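Long-range contact in possible substrate binding protein of ABC transporter system (Rhodopseudomonas palustris, PDB 3N0X), which probably binds a branched-chain amino acid or similar solute in the periplasm and delivers it to an ABC transporter for import: residues A243-P248 and A351-E356. Residues are numbered along the deposited sequence; the frame is centred on the assembly and turned at random.
Sequences AYKRLP and AWAVLE
The nearest alpha carbons across the contact are those of Lys245 and Ala353, with Lys245 CA 4.9 Å from Ala353 CA. Residues 243-248 form a turn in the loop between strands 229-233 and 251-254, tied by Leu247 N to Tyr244 O at 2.9 Å. Residues 351-356 run from a loop into strand 354-357, which pairs antiparallel with strand 335-345. Ala353 points its methyl at the turn: Ala353 CB lies 3.6 Å from Tyr244 CB and 3.8 Å from Tyr244 C. The side chain of Tyr244 meets Ala353 through its CB, while its ring leads away to Asn236 and Met250 and its hydroxyl is hydrogen-bonded to the Gly234 carbonyl. Lys245 lies alongside the other backbone. With CG anti to its own carbonyl carbon (chi1 -66°), that methylene sits 3.5 Å from Ala353 N; CD follows at 3.9 Å from both Ala351 O and Trp352 C. The chain bends at chi3 (67°), which turns CE; NZ beyond it is hydrogen-bonded to Val350 O. Trp352 packs on Leu241 and Pro280, and Ala353 shares a backbone hydrogen bond with Leu241, which also ties it to the loop. The contact joins that loop to the residues leading into strand 354-357, at the protein surface. Between the segments themselves it is van der Waals, methylenes against a methyl and peptide atoms, burying a modest 207 Å². The polar ends of Tyr244 and Lys245 are paired with carbonyls outside the two segments, so directional bonding comes from these neighbours and the contact itself supplies close fit.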
# COMPACT_ATOMS: atom_id res chain seq x y z
N ALA A 243 11.54 5.37 -13.98
CA ALA A 243 10.76 5.93 -15.09
C ALA A 243 10.24 7.32 -14.78
O ALA A 243 10.05 8.14 -15.68
CB ALA A 243 9.61 5.00 -15.48
N TYR A 244 10.04 7.63 -13.51
CA TYR A 244 9.51 8.94 -13.16
C TYR A 244 10.54 10.08 -13.30
O TYR A 244 10.17 11.24 -13.23
CB TYR A 244 8.97 8.96 -11.72
CG TYR A 244 7.72 8.12 -11.36
CD1 TYR A 244 7.51 6.83 -11.86
CD2 TYR A 244 6.83 8.59 -10.43
CE1 TYR A 244 6.40 6.09 -11.48
CE2 TYR A 244 5.72 7.85 -10.06
CZ TYR A 244 5.49 6.62 -10.59
OH TYR A 244 4.41 5.83 -10.21
N LYS A 245 11.82 9.75 -13.52
CA LYS A 245 12.83 10.76 -13.80
C LYS A 245 12.55 11.53 -15.10
O LYS A 245 13.11 12.60 -15.31
CB LYS A 245 14.25 10.13 -13.79
CG LYS A 245 14.64 9.65 -12.40
CD LYS A 245 15.95 8.83 -12.37
CE LYS A 245 17.15 9.64 -12.71
NZ LYS A 245 18.40 8.83 -12.63
N ARG A 246 11.68 10.99 -15.95
CA ARG A 246 11.20 11.68 -17.15
C ARG A 246 10.04 12.66 -16.88
O ARG A 246 9.61 13.35 -17.82
CB ARG A 246 10.75 10.64 -18.19
CG ARG A 246 11.91 9.92 -18.93
CD ARG A 246 12.18 10.51 -20.33
NE ARG A 246 11.10 10.19 -21.28
CZ ARG A 246 10.11 11.02 -21.65
NH1 ARG A 246 10.02 12.26 -21.18
NH2 ARG A 246 9.19 10.59 -22.51
N LEU A 247 9.60 12.77 -15.62
CA LEU A 247 8.41 13.56 -15.23
C LEU A 247 8.72 14.58 -14.11
O LEU A 247 8.07 14.58 -13.05
CB LEU A 247 7.31 12.59 -14.77
CG LEU A 247 6.87 11.50 -15.76
CD1 LEU A 247 6.12 10.33 -15.09
CD2 LEU A 247 6.04 12.18 -16.82
N PRO A 248 9.73 15.43 -14.31
CA PRO A 248 10.07 16.38 -13.27
C PRO A 248 8.86 17.23 -12.84
O PRO A 248 8.12 17.71 -13.69
CB PRO A 248 11.16 17.25 -13.92
CG PRO A 248 10.96 17.06 -15.36
CD PRO A 248 10.55 15.66 -15.52
N ALA A 351 19.15 6.63 -8.71
CA ALA A 351 18.55 5.66 -9.63
C ALA A 351 17.03 5.79 -9.79
O ALA A 351 16.44 5.32 -10.78
CB ALA A 351 18.93 4.23 -9.21
N TRP A 352 16.41 6.34 -8.78
CA TRP A 352 14.97 6.61 -8.77
C TRP A 352 14.72 8.11 -8.74
O TRP A 352 15.54 8.86 -8.27
CB TRP A 352 14.31 6.00 -7.53
CG TRP A 352 15.07 6.23 -6.25
CD1 TRP A 352 14.97 7.30 -5.39
CD2 TRP A 352 16.08 5.37 -5.70
NE1 TRP A 352 15.85 7.14 -4.35
CE2 TRP A 352 16.54 5.97 -4.52
CE3 TRP A 352 16.64 4.15 -6.10
CZ2 TRP A 352 17.54 5.38 -3.72
CZ3 TRP A 352 17.62 3.57 -5.32
CH2 TRP A 352 18.05 4.19 -4.13
N ALA A 353 13.57 8.52 -9.25
CA ALA A 353 13.11 9.88 -9.03
C ALA A 353 12.98 10.09 -7.53
O ALA A 353 12.56 9.18 -6.81
CB ALA A 353 11.74 10.10 -9.68
N VAL A 354 13.31 11.29 -7.06
CA VAL A 354 13.24 11.60 -5.63
C VAL A 354 11.88 12.18 -5.40
O VAL A 354 11.49 13.14 -6.07
CB VAL A 354 14.33 12.62 -5.23
CG1 VAL A 354 14.16 13.05 -3.75
CG2 VAL A 354 15.71 11.99 -5.44
N LEU A 355 11.15 11.61 -4.45
CA LEU A 355 9.81 12.08 -4.11
C LEU A 355 9.92 13.06 -2.96
O LEU A 355 10.08 12.67 -1.79
CB LEU A 355 8.87 10.91 -3.78
CG LEU A 355 8.74 9.84 -4.89
CD1 LEU A 355 7.58 8.88 -4.58
CD2 LEU A 355 8.59 10.45 -6.30
N GLU A 356 9.87 14.35 -3.27
CA GLU A 356 9.93 15.37 -2.26
C GLU A 356 8.55 15.57 -1.61
O GLU A 356 7.54 15.48 -2.28
CB GLU A 356 10.45 16.69 -2.85
CG GLU A 356 11.90 16.49 -3.30
CD GLU A 356 12.66 17.77 -3.50
OE1 GLU A 356 12.08 18.70 -4.13
OE2 GLU A 356 13.84 17.81 -3.04